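Local atomic coordinates of RNA polymerase II subunit B1 CTD phosphatase RTR1 (Saccharomyces cerevisiae, PDB entry 5C2Y), a protein that dephosphorylates the C-terminal repeat domain of the largest RNA polymerase II subunit, as a zinc-binding phosphatase regulating transcription. Residues E50-R58 with H154-E165. Residues are numbered along the deposited sequence; the frame is centred on the assembly and turned at random.
Sequences EKTLKYLGR and HDIDFKVTLFEE. With SO4 (sulfate ion), chain D.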
loop_
_atom_site.group_PDB
_atom_site.type_symbol
_atom_site.label_atom_id
_atom_site.label_comp_id
_atom_site.label_asym_id
_atom_site.label_seq_id
_atom_site.Cartn_x
_atom_site.Cartn_y
_atom_site.Cartn_z
ATOM N N GLU A 50 3.054 0.027 -10.175
ATOM C CA GLU A 50 1.723 0.470 -9.793
ATOM C C GLU A 50 0.682 -0.630 -9.867
ATOM O O GLU A 50 -0.319 -0.607 -9.147
ATOM C CB GLU A 50 1.310 1.623 -10.679
ATOM C CG GLU A 50 2.327 2.733 -10.707
ATOM C CD GLU A 50 1.758 3.972 -11.348
ATOM O OE1 GLU A 50 0.767 3.806 -12.092
ATOM O OE2 GLU A 50 2.281 5.087 -11.098
ATOM N N LYS A 51 0.926 -1.591 -10.746
ATOM C CA LYS A 51 0.033 -2.725 -10.971
ATOM C C LYS A 51 -0.003 -3.630 -9.742
ATOM O O LYS A 51 -1.038 -4.191 -9.372
ATOM C CB LYS A 51 0.507 -3.491 -12.213
ATOM C CG LYS A 51 -0.384 -4.600 -12.722
ATOM C CD LYS A 51 0.089 -5.061 -14.114
ATOM C CE LYS A 51 1.604 -5.338 -14.161
ATOM N NZ LYS A 51 2.418 -4.181 -14.677
ATOM N N THR A 52 1.146 -3.755 -9.096
ATOM C CA THR A 52 1.249 -4.579 -7.905
ATOM C C THR A 52 0.587 -3.861 -6.728
ATOM O O THR A 52 -0.258 -4.450 -6.038
ATOM C CB THR A 52 2.717 -4.916 -7.601
ATOM O OG1 THR A 52 3.255 -5.654 -8.700
ATOM C CG2 THR A 52 2.839 -5.754 -6.357
ATOM N N LEU A 53 0.934 -2.585 -6.523
ATOM C CA LEU A 53 0.301 -1.792 -5.469
ATOM C C LEU A 53 -1.222 -1.796 -5.629
ATOM O O LEU A 53 -1.944 -1.924 -4.640
ATOM C CB LEU A 53 0.835 -0.364 -5.461
ATOM C CG LEU A 53 0.327 0.570 -4.351
ATOM C CD1 LEU A 53 0.613 0.024 -2.976
ATOM C CD2 LEU A 53 0.957 1.923 -4.465
ATOM N N LYS A 54 -1.694 -1.678 -6.872
ATOM C CA LYS A 54 -3.116 -1.684 -7.178
ATOM C C LYS A 54 -3.722 -3.051 -6.939
ATOM O O LYS A 54 -4.809 -3.176 -6.369
ATOM C CB LYS A 54 -3.353 -1.265 -8.629
ATOM C CG LYS A 54 -3.449 0.237 -8.854
ATOM C CD LYS A 54 -2.923 0.642 -10.226
ATOM C CE LYS A 54 -3.787 0.135 -11.374
ATOM N NZ LYS A 54 -5.076 0.858 -11.477
ATOM N N TYR A 55 -3.025 -4.083 -7.401
ATOM C CA TYR A 55 -3.501 -5.446 -7.219
ATOM C C TYR A 55 -3.680 -5.736 -5.739
ATOM O O TYR A 55 -4.641 -6.377 -5.315
ATOM C CB TYR A 55 -2.517 -6.441 -7.843
ATOM C CG TYR A 55 -2.716 -7.880 -7.420
ATOM C CD1 TYR A 55 -3.801 -8.607 -7.878
ATOM C CD2 TYR A 55 -1.816 -8.509 -6.567
ATOM C CE1 TYR A 55 -3.997 -9.914 -7.493
ATOM C CE2 TYR A 55 -2.003 -9.827 -6.184
ATOM C CZ TYR A 55 -3.093 -10.522 -6.657
ATOM O OH TYR A 55 -3.298 -11.834 -6.291
ATOM N N LEU A 56 -2.726 -5.232 -4.973
ATOM C CA LEU A 56 -2.609 -5.440 -3.541
ATOM C C LEU A 56 -3.840 -5.002 -2.753
ATOM O O LEU A 56 -4.180 -5.600 -1.730
ATOM C CB LEU A 56 -1.394 -4.669 -3.079
ATOM C CG LEU A 56 -0.623 -4.967 -1.829
ATOM C CD1 LEU A 56 0.307 -6.115 -2.103
ATOM C CD2 LEU A 56 0.141 -3.699 -1.515
ATOM N N GLY A 57 -4.498 -3.948 -3.228
ATOM C CA GLY A 57 -5.708 -3.439 -2.601
ATOM C C GLY A 57 -6.798 -4.439 -2.210
ATOM O O GLY A 57 -7.509 -4.207 -1.223
ATOM N N ARG A 58 -6.941 -5.528 -2.972
ATOM C CA ARG A 58 -7.887 -6.608 -2.646
ATOM C C ARG A 58 -7.751 -7.106 -1.225
ATOM O O ARG A 58 -8.729 -7.565 -0.624
ATOM C CB ARG A 58 -7.691 -7.832 -3.541
ATOM C CG ARG A 58 -7.768 -7.580 -4.983
ATOM C CD ARG A 58 -6.846 -8.494 -5.699
ATOM N NE ARG A 58 -6.901 -8.193 -7.112
ATOM C CZ ARG A 58 -7.697 -8.826 -7.959
ATOM N NH1 ARG A 58 -8.485 -9.808 -7.523
ATOM N NH2 ARG A 58 -7.691 -8.489 -9.239
ATOM N N HIS A 154 -13.941 -8.972 -8.901
ATOM C CA HIS A 154 -13.051 -8.500 -7.840
ATOM C C HIS A 154 -12.153 -7.371 -8.341
ATOM O O HIS A 154 -11.845 -6.441 -7.601
ATOM C CB HIS A 154 -12.209 -9.653 -7.293
ATOM C CG HIS A 154 -13.011 -10.699 -6.586
ATOM N ND1 HIS A 154 -12.793 -12.050 -6.756
ATOM C CD2 HIS A 154 -14.033 -10.591 -5.701
ATOM C CE1 HIS A 154 -13.647 -12.728 -6.012
ATOM N NE2 HIS A 154 -14.412 -11.868 -5.362
ATOM N N ASP A 155 -11.755 -7.454 -9.607
ATOM C CA ASP A 155 -10.997 -6.397 -10.256
ATOM C C ASP A 155 -11.701 -5.048 -10.194
ATOM O O ASP A 155 -11.057 -3.994 -10.189
ATOM C CB ASP A 155 -10.741 -6.763 -11.709
ATOM C CG ASP A 155 -9.709 -7.828 -11.845
ATOM O OD1 ASP A 155 -9.127 -8.182 -10.804
ATOM O OD2 ASP A 155 -9.468 -8.305 -12.977
ATOM N N ILE A 156 -13.027 -5.084 -10.156
ATOM C CA ILE A 156 -13.823 -3.868 -10.137
ATOM C C ILE A 156 -14.201 -3.478 -8.712
ATOM O O ILE A 156 -14.152 -2.300 -8.344
ATOM C CB ILE A 156 -15.088 -4.040 -10.988
ATOM C CG1 ILE A 156 -14.685 -4.324 -12.438
ATOM C CG2 ILE A 156 -15.965 -2.815 -10.902
ATOM C CD1 ILE A 156 -15.848 -4.568 -13.363
ATOM N N ASP A 157 -14.555 -4.470 -7.904
ATOM C CA ASP A 157 -14.952 -4.209 -6.526
ATOM C C ASP A 157 -13.812 -3.700 -5.653
ATOM O O ASP A 157 -14.043 -3.085 -4.616
ATOM C CB ASP A 157 -15.539 -5.474 -5.920
ATOM C CG ASP A 157 -16.903 -5.792 -6.479
ATOM O OD1 ASP A 157 -17.696 -4.842 -6.700
ATOM O OD2 ASP A 157 -17.170 -6.988 -6.719
ATOM N N PHE A 158 -12.581 -3.968 -6.072
ATOM C CA PHE A 158 -11.420 -3.576 -5.297
ATOM C C PHE A 158 -10.452 -2.783 -6.148
ATOM O O PHE A 158 -9.265 -2.701 -5.847
ATOM C CB PHE A 158 -10.757 -4.808 -4.692
ATOM C CG PHE A 158 -11.637 -5.518 -3.710
ATOM C CD1 PHE A 158 -12.004 -4.895 -2.527
ATOM C CD2 PHE A 158 -12.130 -6.777 -3.983
ATOM C CE1 PHE A 158 -12.836 -5.526 -1.622
ATOM C CE2 PHE A 158 -12.962 -7.417 -3.084
ATOM C CZ PHE A 158 -13.316 -6.791 -1.898
ATOM N N LYS A 159 -10.987 -2.199 -7.215
ATOM C CA LYS A 159 -10.288 -1.178 -7.985
ATOM C C LYS A 159 -9.749 -0.100 -7.064
ATOM O O LYS A 159 -10.458 0.384 -6.169
ATOM C CB LYS A 159 -11.218 -0.547 -9.029
ATOM C CG LYS A 159 -10.578 0.527 -9.892
ATOM C CD LYS A 159 -11.403 0.792 -11.148
ATOM C CE LYS A 159 -10.646 1.713 -12.090
ATOM N NZ LYS A 159 -10.362 1.064 -13.396
ATOM N N VAL A 160 -8.484 0.247 -7.289
ATOM C CA VAL A 160 -7.833 1.348 -6.612
ATOM C C VAL A 160 -7.225 2.213 -7.694
ATOM O O VAL A 160 -6.602 1.693 -8.609
ATOM C CB VAL A 160 -6.743 0.868 -5.624
ATOM C CG1 VAL A 160 -6.106 2.034 -4.942
ATOM C CG2 VAL A 160 -7.341 -0.035 -4.567
ATOM N N THR A 161 -7.448 3.521 -7.618
ATOM C CA THR A 161 -6.828 4.472 -8.532
ATOM C C THR A 161 -5.675 5.165 -7.817
ATOM O O THR A 161 -5.859 5.712 -6.731
ATOM C CB THR A 161 -7.826 5.552 -9.019
ATOM O OG1 THR A 161 -8.842 4.963 -9.842
ATOM C CG2 THR A 161 -7.109 6.614 -9.799
ATOM N N LEU A 162 -4.489 5.158 -8.406
ATOM C CA LEU A 162 -3.358 5.793 -7.745
ATOM C C LEU A 162 -3.389 7.289 -7.991
ATOM O O LEU A 162 -3.883 7.740 -9.018
ATOM C CB LEU A 162 -2.026 5.209 -8.230
ATOM C CG LEU A 162 -1.849 3.704 -8.067
ATOM C CD1 LEU A 162 -0.381 3.365 -8.129
ATOM C CD2 LEU A 162 -2.463 3.240 -6.761
ATOM N N PHE A 163 -2.852 8.055 -7.048
ATOM C CA PHE A 163 -2.881 9.502 -7.163
ATOM C C PHE A 163 -2.149 9.881 -8.425
ATOM O O PHE A 163 -2.618 10.718 -9.203
ATOM C CB PHE A 163 -2.257 10.162 -5.939
ATOM C CG PHE A 163 -2.277 11.662 -5.974
ATOM C CD1 PHE A 163 -3.346 12.346 -6.508
ATOM C CD2 PHE A 163 -1.232 12.393 -5.435
ATOM C CE1 PHE A 163 -3.354 13.732 -6.521
ATOM C CE2 PHE A 163 -1.241 13.770 -5.445
ATOM C CZ PHE A 163 -2.298 14.436 -5.985
ATOM N N GLU A 164 -1.025 9.223 -8.660
ATOM C CA GLU A 164 -0.192 9.600 -9.787
ATOM C C GLU A 164 -0.820 9.168 -11.113
ATOM O O GLU A 164 -0.379 9.601 -12.161
ATOM C CB GLU A 164 1.233 9.041 -9.622
ATOM C CG GLU A 164 1.329 7.557 -9.346
ATOM C CD GLU A 164 1.154 7.176 -7.877
ATOM O OE1 GLU A 164 2.100 6.601 -7.290
ATOM O OE2 GLU A 164 0.056 7.417 -7.327
ATOM N N GLU A 165 -1.874 8.358 -11.071
ATOM C CA GLU A 165 -2.653 8.083 -12.278
ATOM C C GLU A 165 -3.515 9.282 -12.628
ATOM O O GLU A 165 -3.743 9.566 -13.796
ATOM C CB GLU A 165 -3.546 6.856 -12.112
ATOM C CG GLU A 165 -2.803 5.556 -11.923
ATOM C CD GLU A 165 -3.729 4.336 -11.819
ATOM O OE1 GLU A 165 -4.928 4.505 -11.540
ATOM O OE2 GLU A 165 -3.244 3.198 -11.999
HETATM S S SO4 D . -6.766 -0.920 -13.566
HETATM O O1 SO4 D . -5.934 -0.010 -14.356
HETATM O O2 SO4 D . -7.430 -0.176 -12.500
HETATM O O3 SO4 D . -5.909 -1.968 -13.012
HETATM O O4 SO4 D . -7.775 -1.552 -14.410
#
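Leu162 lays its CD1 methyl against the aliphatic root of Glu50, 3.5 Å from CB, while its CD2 turns to CG of Lys54. In this all-helical RPAP2-family fold, Val160 and Leu162 belong to the extended link between helices 151-157 and 163-170, and both point toward helix 50-56. Leu53 adds a methyl, CD2 to CD1 of Leu162, and Tyr128 of helix 119-129 touches both Val160 and Leu162, joining the link to a helix of the zinc-finger region. Lys54 spans the apolar and polar layers: its methylenes cover Leu162, and bends at chi2 (148°), chi3 and chi4 bring NZ to a salt bridge with Glu165, 3.0 Å from OE2 on the syn lone pair. The same ammonium donates at 2.8 Å to O2 of a sulfate, probably from the crystallisation liquor, and weakly to the Val160 carbonyl, while Lys159 NZ reaches that sulfate oxygen weakly. A methionine in place of Lys54 would probably leave the Glu165 carboxylate without this cationic mate and the sulfate without its closest donor in the contact. Glu50 brings its carboxylate near two others, OE1 lying 4.1 Å from Glu165 OE2 and OE2 equally far from Glu164 OE1; Arg168, paired with Glu50, and Tyr80, bonded to Glu164, probably ease this. Gly57 suits its close pass over the link, since a side chain there would probably crowd CG2 of Val160. Arg58 packs its CA 4.0 Å from CB of Phe158, just past helix 151-157; the Arg58 guanidinium is placed to pair with Asp155, but the modelled atoms are too close for the detail to be trusted. Leucine cannot cap with its side chain, yet at the N-cap Leu162 N donates weakly to Glu165 OE1 at 3.2 Å, the reciprocal half of a capping box.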